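Local coordinates for envelopment polyprotein (Bovine Schmallenberg virus BH80/Germany/2011, PDB 7A56) that probably drives fusion of the viral and host-cell membranes during entry, as a class II fusion glycoprotein captured here in its trimeric postfusion form, at residues E120-V134 with G173-E186. Residues are numbered along the deposited sequence; the frame is centred on the assembly and turned at random.
Sequences ETGPTIGINAKHEEV and GCLYGSCQDIIRPE
A long antiparallel pairing within a larger sheet of the elongated class II fusion protein joins strand 124-134 to strand 173-183, whose other edge pairs with strand 150-158. A classic beta bulge, where Ile125 and Gly126 both face Ile182, shifts the register by one. Ile125 N donates to Ile182 O at 2.7 Å; Gly126 N reaches the same oxygen only weakly. From there a regular ladder runs to Val134 and Cys174, with Tyr176 N 3.0 Å from Glu132 O. Beside the bulge, Thr124 OG1, turned beside its own backbone N (chi1 -65°), donates to Asp181 OD2 over 2.6 Å from above the carboxylate plane; OG1 also accepts from Asn302 ND2, and Asp181 OD1 takes the amide of Phe300. One water joins Asn128 ND2, Gln180 OE1 and Asp181 O. Farther along, Glu132 CB lies off-centre over the Tyr176 ring, 4.3 Å from its centroid. On the other side of the bulge, before Thr124, Pro123 CG rests on one face of the Arg184 guanidinium, whose NE donates almost straight (175°) to Glu186 OE1, a salt bridge 2.7 Å long. Disulfides link Cys174 to Cys139, just beyond strand 124-134, and Cys179 to Cys299. The buried Asp181 carboxylate, gripped through both oxygens, would probably favour its charged form.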
ATOM      1  N   GLU A 120     -17.123  12.394  15.041  1.00 29.08           N
ATOM      2  CA  GLU A 120     -18.157  12.707  14.066  1.00 32.01           C
ATOM      3  C   GLU A 120     -17.852  14.062  13.448  1.00 32.84           C
ATOM      4  O   GLU A 120     -17.260  14.926  14.100  1.00 32.96           O
ATOM      5  CB  GLU A 120     -19.545  12.782  14.711  1.00 37.64           C
ATOM      6  CG  GLU A 120     -20.195  11.509  15.014  1.00 40.89           C
ATOM      7  CD  GLU A 120     -21.531  11.714  15.718  1.00 45.87           C
ATOM      8  OE1 GLU A 120     -21.555  12.362  16.802  1.00 45.03           O
ATOM      9  OE2 GLU A 120     -22.559  11.238  15.178  1.00 47.13           O
ATOM     10  N   THR A 121     -18.290  14.255  12.194  1.00 31.46           N
ATOM     11  CA  THR A 121     -18.204  15.564  11.546  1.00 31.89           C
ATOM     12  C   THR A 121     -19.461  15.748  10.699  1.00 32.38           C
ATOM     13  O   THR A 121     -20.255  14.816  10.495  1.00 28.96           O
ATOM     14  CB  THR A 121     -16.881  15.749  10.715  1.00 30.20           C
ATOM     15  OG1 THR A 121     -16.688  17.139  10.387  1.00 30.38           O
ATOM     16  CG2 THR A 121     -16.855  14.913   9.366  1.00 28.74           C
ATOM     17  N   GLY A 122     -19.649  16.985  10.248  1.00 29.17           N
ATOM     18  CA  GLY A 122     -20.755  17.412   9.426  1.00 29.11           C
ATOM     19  C   GLY A 122     -20.678  18.929   9.307  1.00 28.55           C
ATOM     20  O   GLY A 122     -19.711  19.542   9.752  1.00 28.68           O
ATOM     21  N   PRO A 123     -21.664  19.562   8.692  1.00 26.66           N
ATOM     22  CA  PRO A 123     -21.545  21.007   8.426  1.00 28.43           C
ATOM     23  C   PRO A 123     -21.794  21.835   9.677  1.00 30.53           C
ATOM     24  O   PRO A 123     -22.503  21.426  10.597  1.00 31.32           O
ATOM     25  CB  PRO A 123     -22.655  21.258   7.405  1.00 27.27           C
ATOM     26  CG  PRO A 123     -23.734  20.194   7.833  1.00 32.13           C
ATOM     27  CD  PRO A 123     -22.930  18.992   8.185  1.00 28.99           C
ATOM     28  N   THR A 124     -21.270  23.059   9.654  1.00 30.58           N
ATOM     29  CA  THR A 124     -21.523  23.964  10.763  1.00 33.14           C
ATOM     30  C   THR A 124     -22.881  24.617  10.574  1.00 29.46           C
ATOM     31  O   THR A 124     -23.218  25.092   9.484  1.00 30.45           O
ATOM     32  CB  THR A 124     -20.407  24.992  10.874  1.00 29.89           C
ATOM     33  OG1 THR A 124     -19.206  24.293  11.220  1.00 30.01           O
ATOM     34  CG2 THR A 124     -20.707  26.047  11.948  1.00 27.00           C
ATOM     35  N   ILE A 125     -23.662  24.607  11.643  1.00 28.29           N
ATOM     36  CA  ILE A 125     -25.028  25.109  11.670  1.00 31.28           C
ATOM     37  C   ILE A 125     -25.232  26.199  12.695  1.00 32.15           C
ATOM     38  O   ILE A 125     -26.363  26.658  12.864  1.00 34.40           O
ATOM     39  CB  ILE A 125     -26.015  23.973  11.936  1.00 32.85           C
ATOM     40  CG1 ILE A 125     -25.767  23.374  13.330  1.00 32.23           C
ATOM     41  CG2 ILE A 125     -25.781  22.913  10.841  1.00 32.91           C
ATOM     42  CD1 ILE A 125     -26.849  22.446  13.759  1.00 34.30           C
ATOM     43  N   GLY A 126     -24.196  26.571  13.429  1.00 30.64           N
ATOM     44  CA  GLY A 126     -24.359  27.617  14.431  1.00 32.06           C
ATOM     45  C   GLY A 126     -23.042  27.802  15.137  1.00 28.97           C
ATOM     46  O   GLY A 126     -22.098  27.066  14.898  1.00 30.15           O
ATOM     47  N   ILE A 127     -22.978  28.845  15.988  1.00 29.57           N
ATOM     48  CA  ILE A 127     -21.767  29.126  16.765  1.00 28.53           C
ATOM     49  C   ILE A 127     -22.155  29.338  18.211  1.00 29.58           C
ATOM     50  O   ILE A 127     -22.923  30.266  18.516  1.00 30.53           O
ATOM     51  CB  ILE A 127     -21.021  30.391  16.264  1.00 28.55           C
ATOM     52  CG1 ILE A 127     -20.735  30.264  14.758  1.00 27.02           C
ATOM     53  CG2 ILE A 127     -19.764  30.629  17.106  1.00 25.59           C
ATOM     54  CD1 ILE A 127     -20.053  31.520  14.127  1.00 24.64           C
ATOM     55  N   ASN A 128     -21.564  28.560  19.117  1.00 30.84           N
ATOM     56  CA  ASN A 128     -21.600  28.921  20.536  1.00 32.33           C
ATOM     57  C   ASN A 128     -20.548  29.994  20.789  1.00 32.02           C
ATOM     58  O   ASN A 128     -19.391  29.816  20.410  1.00 31.65           O
ATOM     59  CB  ASN A 128     -21.288  27.734  21.434  1.00 31.97           C
ATOM     60  CG  ASN A 128     -22.452  26.763  21.559  1.00 34.16           C
ATOM     61  OD1 ASN A 128     -23.555  27.137  21.917  1.00 37.83           O
ATOM     62  ND2 ASN A 128     -22.188  25.514  21.303  1.00 37.10           N
ATOM     63  N   ALA A 129     -20.938  31.093  21.444  1.00 31.49           N
ATOM     64  CA  ALA A 129     -20.049  32.254  21.606  1.00 33.09           C
ATOM     65  C   ALA A 129     -20.190  32.873  23.001  1.00 33.46           C
ATOM     66  O   ALA A 129     -21.256  32.842  23.621  1.00 36.86           O
ATOM     67  CB  ALA A 129     -20.319  33.371  20.548  1.00 33.05           C
ATOM     68  N   LYS A 130     -19.089  33.427  23.492  1.00 33.35           N
ATOM     69  CA  LYS A 130     -19.106  34.305  24.655  1.00 33.58           C
ATOM     70  C   LYS A 130     -18.334  35.572  24.314  1.00 31.47           C
ATOM     71  O   LYS A 130     -17.408  35.528  23.511  1.00 31.00           O
ATOM     72  CB  LYS A 130     -18.485  33.650  25.886  1.00 40.10           C
ATOM     73  CG  LYS A 130     -18.920  32.199  26.068  1.00 47.75           C
ATOM     74  CD  LYS A 130     -18.809  31.846  27.525  1.00 57.16           C
ATOM     75  CE  LYS A 130     -19.091  30.375  27.798  1.00 58.71           C
ATOM     76  NZ  LYS A 130     -18.687  30.116  29.208  1.00 62.09           N
ATOM     77  N   HIS A 131     -18.707  36.699  24.935  1.00 30.83           N
ATOM     78  CA  HIS A 131     -17.887  37.897  24.724  1.00 32.09           C
ATOM     79  C   HIS A 131     -18.042  38.842  25.899  1.00 33.35           C
ATOM     80  O   HIS A 131     -19.021  38.782  26.661  1.00 34.91           O
ATOM     81  CB  HIS A 131     -18.233  38.639  23.417  1.00 33.63           C
ATOM     82  CG  HIS A 131     -19.518  39.394  23.491  1.00 39.51           C
ATOM     83  ND1 HIS A 131     -20.743  38.793  23.293  1.00 42.64           N
ATOM     84  CD2 HIS A 131     -19.779  40.704  23.753  1.00 45.78           C
ATOM     85  CE1 HIS A 131     -21.703  39.694  23.420  1.00 44.34           C
ATOM     86  NE2 HIS A 131     -21.144  40.864  23.697  1.00 45.28           N
ATOM     87  N   GLU A 132     -17.045  39.715  26.050  1.00 34.52           N
ATOM     88  CA  GLU A 132     -17.080  40.792  27.032  1.00 37.16           C
ATOM     89  C   GLU A 132     -16.453  42.043  26.422  1.00 34.93           C
ATOM     90  O   GLU A 132     -15.715  41.984  25.439  1.00 33.24           O
ATOM     91  CB  GLU A 132     -16.305  40.453  28.306  1.00 43.43           C
ATOM     92  CG  GLU A 132     -16.467  39.051  28.801  1.00 51.01           C
ATOM     93  CD  GLU A 132     -17.391  38.930  29.983  1.00 58.07           C
ATOM     94  OE1 GLU A 132     -17.382  37.837  30.608  1.00 60.86           O
ATOM     95  OE2 GLU A 132     -18.131  39.905  30.278  1.00 62.04           O
ATOM     96  N   GLU A 133     -16.702  43.176  27.045  1.00 36.98           N
ATOM     97  CA  GLU A 133     -15.928  44.358  26.683  1.00 36.41           C
ATOM     98  C   GLU A 133     -15.502  45.075  27.946  1.00 37.07           C
ATOM     99  O   GLU A 133     -16.158  44.958  28.976  1.00 34.87           O
ATOM    100  CB  GLU A 133     -16.683  45.330  25.745  1.00 37.97           C
ATOM    101  CG  GLU A 133     -17.853  46.035  26.286  1.00 39.46           C
ATOM    102  CD  GLU A 133     -18.452  46.991  25.240  1.00 37.99           C
ATOM    103  OE1 GLU A 133     -19.182  46.495  24.360  1.00 35.75           O
ATOM    104  OE2 GLU A 133     -18.178  48.215  25.272  1.00 34.34           O
ATOM    105  N   VAL A 134     -14.393  45.817  27.848  1.00 36.95           N
ATOM    106  CA  VAL A 134     -13.904  46.674  28.916  1.00 38.26           C
ATOM    107  C   VAL A 134     -13.635  48.080  28.362  1.00 34.25           C
ATOM    108  O   VAL A 134     -13.157  48.258  27.230  1.00 30.34           O
ATOM    109  CB  VAL A 134     -12.652  46.087  29.614  1.00 44.41           C
ATOM    110  CG1 VAL A 134     -12.907  44.646  30.061  1.00 48.53           C
ATOM    111  CG2 VAL A 134     -11.453  46.139  28.717  1.00 44.99           C
ATOM    112  N   GLY A 173      -9.378  50.421  25.722  1.00 32.22           N
ATOM    113  CA  GLY A 173     -10.334  49.355  25.973  1.00 31.03           C
ATOM    114  C   GLY A 173     -10.186  48.186  25.037  1.00 29.94           C
ATOM    115  O   GLY A 173      -9.304  48.121  24.171  1.00 29.81           O
ATOM    116  N   CYS A 174     -11.105  47.234  25.196  1.00 29.71           N
ATOM    117  CA  CYS A 174     -11.009  46.011  24.425  1.00 28.74           C
ATOM    118  C   CYS A 174     -12.389  45.379  24.289  1.00 27.75           C
ATOM    119  O   CYS A 174     -13.245  45.527  25.172  1.00 29.60           O
ATOM    120  CB  CYS A 174     -10.035  45.044  25.091  1.00 31.12           C
ATOM    121  SG  CYS A 174      -9.844  43.359  24.251  1.00 32.23           S
ATOM    122  N   LEU A 175     -12.571  44.634  23.197  1.00 27.64           N
ATOM    123  CA  LEU A 175     -13.747  43.791  23.023  1.00 25.28           C
ATOM    124  C   LEU A 175     -13.218  42.423  22.656  1.00 25.66           C
ATOM    125  O   LEU A 175     -12.438  42.304  21.696  1.00 26.04           O
ATOM    126  CB  LEU A 175     -14.690  44.326  21.936  1.00 25.75           C
ATOM    127  CG  LEU A 175     -15.940  43.552  21.534  1.00 30.57           C
ATOM    128  CD1 LEU A 175     -16.920  43.435  22.675  1.00 32.07           C
ATOM    129  CD2 LEU A 175     -16.611  44.207  20.353  1.00 28.20           C
ATOM    130  N   TYR A 176     -13.584  41.409  23.438  1.00 24.67           N
ATOM    131  CA  TYR A 176     -12.996  40.081  23.186  1.00 26.22           C
ATOM    132  C   TYR A 176     -14.025  38.981  23.416  1.00 26.37           C
ATOM    133  O   TYR A 176     -15.097  39.206  23.983  1.00 30.97           O
ATOM    134  CB  TYR A 176     -11.752  39.851  24.089  1.00 30.11           C
ATOM    135  CG  TYR A 176     -12.017  39.921  25.568  1.00 40.48           C
ATOM    136  CD1 TYR A 176     -11.919  41.136  26.266  1.00 46.72           C
ATOM    137  CD2 TYR A 176     -12.337  38.775  26.290  1.00 45.73           C
ATOM    138  CE1 TYR A 176     -12.161  41.191  27.638  1.00 54.99           C
ATOM    139  CE2 TYR A 176     -12.585  38.828  27.658  1.00 51.75           C
ATOM    140  CZ  TYR A 176     -12.489  40.021  28.318  1.00 56.58           C
ATOM    141  OH  TYR A 176     -12.731  40.023  29.669  1.00 67.75           O
ATOM    142  N   GLY A 177     -13.694  37.778  22.962  1.00 28.42           N
ATOM    143  CA  GLY A 177     -14.507  36.645  23.328  1.00 27.76           C
ATOM    144  C   GLY A 177     -13.909  35.349  22.811  1.00 27.40           C
ATOM    145  O   GLY A 177     -12.714  35.270  22.490  1.00 28.21           O
ATOM    146  N   SER A 178     -14.771  34.330  22.762  1.00 29.45           N
ATOM    147  CA  SER A 178     -14.370  32.996  22.293  1.00 27.00           C
ATOM    148  C   SER A 178     -15.566  32.323  21.630  1.00 27.78           C
ATOM    149  O   SER A 178     -16.725  32.723  21.831  1.00 28.49           O
ATOM    150  CB  SER A 178     -13.831  32.144  23.445  1.00 29.12           C
ATOM    151  OG  SER A 178     -14.722  32.180  24.541  1.00 31.60           O
ATOM    152  N   CYS A 179     -15.296  31.237  20.890  1.00 26.57           N
ATOM    153  CA  CYS A 179     -16.399  30.608  20.185  1.00 25.74           C
ATOM    154  C   CYS A 179     -16.026  29.167  19.836  1.00 27.38           C
ATOM    155  O   CYS A 179     -14.854  28.816  19.805  1.00 28.21           O
ATOM    156  CB  CYS A 179     -16.760  31.395  18.909  1.00 26.22           C
ATOM    157  SG  CYS A 179     -15.441  31.581  17.676  1.00 28.39           S
ATOM    158  N   GLN A 180     -17.046  28.365  19.529  1.00 27.73           N
ATOM    159  CA  GLN A 180     -16.857  26.993  19.036  1.00 28.36           C
ATOM    160  C   GLN A 180     -18.026  26.687  18.102  1.00 28.57           C
ATOM    161  O   GLN A 180     -19.160  27.090  18.402  1.00 29.66           O
ATOM    162  CB  GLN A 180     -16.803  26.044  20.235  1.00 28.98           C
ATOM    163  CG  GLN A 180     -16.370  24.605  19.961  1.00 34.63           C
ATOM    164  CD  GLN A 180     -16.321  23.865  21.267  1.00 34.80           C
ATOM    165  OE1 GLN A 180     -17.346  23.700  21.916  1.00 37.16           O
ATOM    166  NE2 GLN A 180     -15.114  23.478  21.697  1.00 36.15           N
ATOM    167  N   ASP A 181     -17.739  26.069  16.944  1.00 27.19           N
ATOM    168  CA  ASP A 181     -18.807  25.669  16.015  1.00 28.67           C
ATOM    169  C   ASP A 181     -19.801  24.709  16.656  1.00 30.74           C
ATOM    170  O   ASP A 181     -19.474  23.944  17.579  1.00 29.93           O
ATOM    171  CB  ASP A 181     -18.253  24.966  14.783  1.00 30.09           C
ATOM    172  CG  ASP A 181     -17.616  25.920  13.778  1.00 31.80           C
ATOM    173  OD1 ASP A 181     -17.342  27.106  14.141  1.00 30.28           O
ATOM    174  OD2 ASP A 181     -17.342  25.444  12.631  1.00 31.98           O
ATOM    175  N   ILE A 182     -21.030  24.747  16.133  1.00 31.47           N
ATOM    176  CA  ILE A 182     -22.025  23.680  16.284  1.00 32.42           C
ATOM    177  C   ILE A 182     -22.220  23.032  14.917  1.00 30.32           C
ATOM    178  O   ILE A 182     -22.409  23.755  13.905  1.00 30.76           O
ATOM    179  CB  ILE A 182     -23.369  24.226  16.787  1.00 33.54           C
ATOM    180  CG1 ILE A 182     -23.209  24.984  18.091  1.00 32.44           C
ATOM    181  CG2 ILE A 182     -24.397  23.049  16.895  1.00 36.29           C
ATOM    182  CD1 ILE A 182     -24.364  26.017  18.308  1.00 34.00           C
ATOM    183  N   ILE A 183     -22.155  21.672  14.874  1.00 32.16           N
ATOM    184  CA  ILE A 183     -22.287  20.933  13.627  1.00 30.92           C
ATOM    185  C   ILE A 183     -23.509  20.016  13.695  1.00 34.32           C
ATOM    186  O   ILE A 183     -23.980  19.622  14.762  1.00 33.70           O
ATOM    187  CB  ILE A 183     -21.031  20.070  13.294  1.00 32.04           C
ATOM    188  CG1 ILE A 183     -20.868  18.968  14.353  1.00 32.75           C
ATOM    189  CG2 ILE A 183     -19.781  20.961  13.144  1.00 28.28           C
ATOM    190  CD1 ILE A 183     -19.948  17.781  13.929  1.00 32.01           C
ATOM    191  N   ARG A 184     -23.977  19.629  12.519  1.00 33.77           N
ATOM    192  CA  ARG A 184     -24.955  18.577  12.418  1.00 35.60           C
ATOM    193  C   ARG A 184     -24.171  17.310  12.047  1.00 30.64           C
ATOM    194  O   ARG A 184     -23.591  17.254  10.959  1.00 30.73           O
ATOM    195  CB  ARG A 184     -26.015  18.904  11.367  1.00 37.63           C
ATOM    196  CG  ARG A 184     -27.051  17.777  11.176  1.00 40.42           C
ATOM    197  CD  ARG A 184     -28.004  18.104  10.054  1.00 41.67           C
ATOM    198  NE  ARG A 184     -27.452  17.974   8.686  1.00 40.23           N
ATOM    199  CZ  ARG A 184     -27.304  18.994   7.832  1.00 40.06           C
ATOM    200  NH1 ARG A 184     -26.850  18.774   6.602  1.00 41.11           N
ATOM    201  NH2 ARG A 184     -27.623  20.238   8.190  1.00 41.16           N
ATOM    202  N   PRO A 185     -24.084  16.320  12.927  1.00 31.64           N
ATOM    203  CA  PRO A 185     -23.263  15.126  12.622  1.00 32.45           C
ATOM    204  C   PRO A 185     -23.811  14.394  11.407  1.00 32.24           C
ATOM    205  O   PRO A 185     -25.022  14.133  11.321  1.00 28.54           O
ATOM    206  CB  PRO A 185     -23.391  14.262  13.890  1.00 30.64           C
ATOM    207  CG  PRO A 185     -23.957  15.139  14.933  1.00 37.58           C
ATOM    208  CD  PRO A 185     -24.713  16.271  14.257  1.00 34.12           C
ATOM    209  N   GLU A 186     -22.900  14.006  10.488  1.00 34.92           N
ATOM    210  CA  GLU A 186     -23.262  13.293   9.254  1.00 33.30           C
ATOM    211  C   GLU A 186     -22.365  12.071   8.985  1.00 32.66           C
ATOM    212  O   GLU A 186     -22.866  11.058   8.493  1.00 34.37           O
ATOM    213  CB  GLU A 186     -23.227  14.254   8.053  1.00 33.84           C
ATOM    214  CG  GLU A 186     -24.336  15.365   8.142  1.00 34.23           C
ATOM    215  CD  GLU A 186     -25.674  14.848   7.654  1.00 39.99           C
ATOM    216  OE1 GLU A 186     -26.687  15.589   7.731  1.00 43.61           O
ATOM    217  OE2 GLU A 186     -25.695  13.675   7.150  1.00 41.61           O
TER
HETATM  218  O   HOH W   1     -19.825  23.806  20.168  1.00 44.56           O